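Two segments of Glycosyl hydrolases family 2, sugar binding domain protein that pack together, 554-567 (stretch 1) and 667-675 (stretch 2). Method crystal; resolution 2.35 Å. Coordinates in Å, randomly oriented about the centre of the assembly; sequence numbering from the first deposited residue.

Stretch 1 554-567: IRLFDWHLKEQETM
Stretch 2 (667-675) NSQDFPAAG

Stretch 1 is a helix, entering from earlier in the chain and relaxing near its end into a type I turn from Gln564 to Met567. Stretch 2 has no regular structure and runs antiparallel in register along one flank of that helix: the CA of Ser668 lies 5.6 Å from that of Lys562, Phe671 CA 7.0 Å from Trp559 CA, and Pro672 CA 6.6 Å from Asp558 CA. Together they bury 552 Å².

Stretch 2 opens with a type I turn, Asn667 to Asp670, closed by Asp670 N to Asn667 O at 2.8 Å. Asn667 (chi1 t) points away from the helix, and its OD1 accepts from Gln669 N at 3.2 Å, bracing the turn.

Ser668 (m) points toward the helix and donates from OG to Glu565 OE2 at 2.7 Å; the glutamate reaches it with an m, t side chain. The Ser668 carbonyl packs on the helix as well, its O lying 3.4 Å from Lys562 CB, the first side-chain carbon of the lysine.

Gln669 (m, m) starts sideways but curls back to the helix. Its NE2 donates to Lys562 O at 3.0 Å, nearly straight at 169°, using a carbonyl near the helix end whose only backbone partner within the stretch is a weak bond from Glu565 N at 3.4 Å. Thr566 CG2 packs 3.6 Å from the same NE2. A water accepts from Lys562 NZ at 2.4 Å and donates to Gln669 O at 3.2 Å and to Gln669 OE1 at 3.1 Å. Lys562 NZ also forms a salt bridge with Glu563 OE2 at 3.3 Å, its hydrogen bond weak.

Phe671 (t, chi2 89°), with phi/psi -76/138, is the residue most covered by the other stretch, at 115 Å². Its ring presents a face to the edge of Trp559 (t, chi2 -84°): the six-membered rings have centroids 4.8 Å apart and planes at 80°, with Trp559 CE3 3.6 Å from Phe671 CD2. Arg555 O meets the Phe671 ring edge at CE1, 3.5 Å away, while the aliphatic Lys562 CE lies 3.8 Å from Phe671 CB.

A cis peptide precedes Pro672, whose ring is C-gamma endo; its CA is 3.4 Å from Asp558 OD1. The chain then takes positive phi at Ala673 (64/26) and Ala674 (51/44). Asp558 (t) points toward this bend, and its OD1 accepts from Ala673 N at 2.6 Å and 175°, a short, straight, charge-assisted bond. A second water accepts from Ala674 N at 2.8 Å and donates to Asp558 OD2 at 3.1 Å and Ser668 O at 3.0 Å. The rule is polar anchors flanking one aromatic plug.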

# COMPACT_ATOMS: atom_id res chain seq x y z
N ILE A 554 -22.85 -23.59 20.38
CA ILE A 554 -22.73 -24.16 21.72
C ILE A 554 -23.36 -25.55 21.76
O ILE A 554 -22.77 -26.51 22.28
CB ILE A 554 -23.38 -23.19 22.74
CG1 ILE A 554 -22.34 -22.13 23.14
CG2 ILE A 554 -23.95 -23.93 23.94
CD1 ILE A 554 -22.95 -20.86 23.65
N ARG A 555 -24.54 -25.68 21.16
CA ARG A 555 -25.18 -26.98 21.02
C ARG A 555 -24.34 -27.93 20.18
O ARG A 555 -24.26 -29.13 20.48
CB ARG A 555 -26.56 -26.79 20.40
CG ARG A 555 -27.56 -26.13 21.35
CD ARG A 555 -28.80 -25.72 20.60
NE ARG A 555 -29.90 -25.40 21.50
CZ ARG A 555 -29.96 -24.30 22.24
NH1 ARG A 555 -28.98 -23.40 22.20
NH2 ARG A 555 -31.01 -24.08 23.02
N LEU A 556 -23.70 -27.42 19.11
CA LEU A 556 -22.90 -28.28 18.25
C LEU A 556 -21.68 -28.80 19.00
O LEU A 556 -21.36 -30.00 18.90
CB LEU A 556 -22.47 -27.55 16.98
CG LEU A 556 -21.65 -28.30 15.90
CD1 LEU A 556 -21.81 -27.62 14.53
CD2 LEU A 556 -20.15 -28.41 16.23
N PHE A 557 -21.00 -27.93 19.74
CA PHE A 557 -19.87 -28.37 20.55
C PHE A 557 -20.33 -29.35 21.62
O PHE A 557 -19.69 -30.39 21.85
CB PHE A 557 -19.17 -27.18 21.21
CG PHE A 557 -18.44 -26.26 20.26
CD1 PHE A 557 -17.64 -26.77 19.25
CD2 PHE A 557 -18.54 -24.88 20.41
CE1 PHE A 557 -16.95 -25.91 18.39
CE2 PHE A 557 -17.87 -24.01 19.58
CZ PHE A 557 -17.06 -24.52 18.55
N ASP A 558 -21.42 -29.02 22.30
CA ASP A 558 -21.99 -29.85 23.36
C ASP A 558 -22.23 -31.27 22.84
O ASP A 558 -21.68 -32.24 23.37
CB ASP A 558 -23.29 -29.20 23.84
CG ASP A 558 -23.83 -29.81 25.13
OD1 ASP A 558 -24.78 -29.23 25.68
OD2 ASP A 558 -23.33 -30.85 25.60
N TRP A 559 -23.00 -31.39 21.76
CA TRP A 559 -23.27 -32.69 21.15
C TRP A 559 -21.98 -33.47 20.87
O TRP A 559 -21.80 -34.59 21.36
CB TRP A 559 -24.07 -32.52 19.87
CG TRP A 559 -24.54 -33.84 19.40
CD1 TRP A 559 -23.84 -34.75 18.65
CD2 TRP A 559 -25.79 -34.46 19.73
NE1 TRP A 559 -24.60 -35.88 18.46
CE2 TRP A 559 -25.80 -35.74 19.12
CE3 TRP A 559 -26.92 -34.06 20.47
CZ2 TRP A 559 -26.89 -36.62 19.21
CZ3 TRP A 559 -28.01 -34.94 20.57
CH2 TRP A 559 -27.98 -36.20 19.95
N HIS A 560 -21.08 -32.89 20.07
CA HIS A 560 -19.83 -33.59 19.74
C HIS A 560 -19.15 -34.10 21.00
O HIS A 560 -18.71 -35.26 21.06
CB HIS A 560 -18.87 -32.66 18.99
CG HIS A 560 -19.15 -32.55 17.52
ND1 HIS A 560 -20.17 -31.78 17.01
CD2 HIS A 560 -18.51 -33.09 16.45
CE1 HIS A 560 -20.16 -31.86 15.69
NE2 HIS A 560 -19.16 -32.65 15.33
N LEU A 561 -19.05 -33.24 22.03
CA LEU A 561 -18.30 -33.61 23.23
C LEU A 561 -18.98 -34.75 23.99
O LEU A 561 -18.31 -35.64 24.53
CB LEU A 561 -18.13 -32.39 24.13
CG LEU A 561 -17.15 -31.33 23.60
CD1 LEU A 561 -17.20 -30.07 24.45
CD2 LEU A 561 -15.74 -31.88 23.57
N LYS A 562 -20.31 -34.74 24.05
CA LYS A 562 -20.96 -35.82 24.77
C LYS A 562 -20.93 -37.10 23.96
O LYS A 562 -20.89 -38.19 24.55
CB LYS A 562 -22.38 -35.43 25.18
CG LYS A 562 -23.38 -35.29 24.08
CD LYS A 562 -24.30 -36.50 23.98
CE LYS A 562 -25.47 -36.19 23.04
NZ LYS A 562 -26.36 -37.37 22.83
N GLU A 563 -20.86 -37.01 22.63
CA GLU A 563 -20.71 -38.22 21.83
C GLU A 563 -19.34 -38.85 22.04
O GLU A 563 -19.22 -40.08 22.10
CB GLU A 563 -20.96 -37.92 20.36
CG GLU A 563 -22.39 -37.48 20.06
CD GLU A 563 -23.43 -38.55 20.39
OE1 GLU A 563 -23.99 -39.14 19.44
OE2 GLU A 563 -23.69 -38.78 21.59
N GLN A 564 -18.30 -38.03 22.19
CA GLN A 564 -16.97 -38.59 22.31
C GLN A 564 -16.81 -39.48 23.53
O GLN A 564 -15.89 -40.31 23.56
CB GLN A 564 -15.92 -37.48 22.30
CG GLN A 564 -15.94 -36.76 20.95
CD GLN A 564 -14.79 -35.81 20.71
OE1 GLN A 564 -13.89 -35.66 21.53
NE2 GLN A 564 -14.81 -35.17 19.56
N GLU A 565 -17.66 -39.33 24.54
CA GLU A 565 -17.57 -40.17 25.73
C GLU A 565 -18.01 -41.61 25.46
O GLU A 565 -17.71 -42.49 26.26
CB GLU A 565 -18.41 -39.58 26.86
CG GLU A 565 -17.90 -38.27 27.41
CD GLU A 565 -18.77 -37.73 28.54
OE1 GLU A 565 -19.67 -38.47 29.03
OE2 GLU A 565 -18.55 -36.57 28.94
N THR A 566 -18.72 -41.85 24.36
CA THR A 566 -19.25 -43.16 24.01
C THR A 566 -18.56 -43.74 22.78
O THR A 566 -19.14 -44.56 22.07
CB THR A 566 -20.76 -43.07 23.77
OG1 THR A 566 -21.04 -42.73 22.41
CG2 THR A 566 -21.37 -42.02 24.66
N MET A 567 -17.31 -43.35 22.51
CA MET A 567 -16.57 -43.82 21.34
C MET A 567 -15.22 -44.37 21.77
O MET A 567 -14.21 -43.66 21.74
CB MET A 567 -16.37 -42.71 20.31
CG MET A 567 -17.64 -42.10 19.79
SD MET A 567 -17.24 -40.92 18.49
CE MET A 567 -18.80 -40.12 18.28
N ASN A 667 -25.02 -34.76 33.99
CA ASN A 667 -25.02 -35.99 33.21
C ASN A 667 -24.72 -35.63 31.76
O ASN A 667 -25.61 -35.17 31.04
CB ASN A 667 -26.35 -36.71 33.37
CG ASN A 667 -26.45 -37.94 32.50
OD1 ASN A 667 -25.45 -38.40 31.93
ND2 ASN A 667 -27.66 -38.48 32.37
N SER A 668 -23.47 -35.90 31.32
CA SER A 668 -23.03 -35.57 29.97
C SER A 668 -24.03 -36.00 28.90
O SER A 668 -24.29 -35.26 27.95
CB SER A 668 -21.67 -36.22 29.69
OG SER A 668 -20.59 -35.57 30.35
N GLN A 669 -24.60 -37.21 29.05
CA GLN A 669 -25.49 -37.78 28.03
C GLN A 669 -26.86 -37.12 27.99
O GLN A 669 -27.62 -37.38 27.05
CB GLN A 669 -25.66 -39.28 28.26
CG GLN A 669 -24.39 -40.07 28.06
CD GLN A 669 -23.69 -39.70 26.76
OE1 GLN A 669 -24.30 -39.70 25.68
NE2 GLN A 669 -22.40 -39.36 26.85
N ASP A 670 -27.21 -36.29 28.97
CA ASP A 670 -28.53 -35.66 29.04
C ASP A 670 -28.46 -34.31 28.31
O ASP A 670 -28.42 -33.24 28.92
CB ASP A 670 -28.96 -35.53 30.50
CG ASP A 670 -30.46 -35.32 30.66
OD1 ASP A 670 -31.13 -34.88 29.71
OD2 ASP A 670 -30.99 -35.62 31.77
N PHE A 671 -28.45 -34.38 26.98
CA PHE A 671 -28.21 -33.23 26.12
C PHE A 671 -29.45 -32.33 26.06
O PHE A 671 -30.56 -32.83 25.91
CB PHE A 671 -27.83 -33.69 24.72
CG PHE A 671 -27.77 -32.59 23.70
CD1 PHE A 671 -26.58 -31.89 23.49
CD2 PHE A 671 -28.87 -32.27 22.93
CE1 PHE A 671 -26.50 -30.88 22.53
CE2 PHE A 671 -28.80 -31.27 21.96
CZ PHE A 671 -27.62 -30.56 21.76
N PRO A 672 -29.27 -30.99 26.12
CA PRO A 672 -27.97 -30.31 26.20
C PRO A 672 -27.60 -29.83 27.58
O PRO A 672 -28.42 -29.91 28.50
CB PRO A 672 -28.17 -29.11 25.28
CG PRO A 672 -29.62 -28.72 25.58
CD PRO A 672 -30.36 -30.05 25.82
N ALA A 673 -26.38 -29.30 27.70
CA ALA A 673 -25.83 -28.77 28.94
C ALA A 673 -25.66 -29.84 30.02
O ALA A 673 -25.66 -29.51 31.21
CB ALA A 673 -26.68 -27.61 29.49
N ALA A 674 -25.51 -31.10 29.61
CA ALA A 674 -25.25 -32.23 30.53
C ALA A 674 -26.28 -32.27 31.67
O ALA A 674 -25.94 -32.47 32.83
CB ALA A 674 -23.83 -32.19 31.08
N GLY A 675 -27.56 -32.08 31.32
CA GLY A 675 -28.63 -32.08 32.30
C GLY A 675 -28.80 -30.79 33.09
O GLY A 675 -29.86 -30.59 33.68
O HOH W 1 -25.39 -32.55 27.26
O HOH W 2 -27.01 -39.07 24.43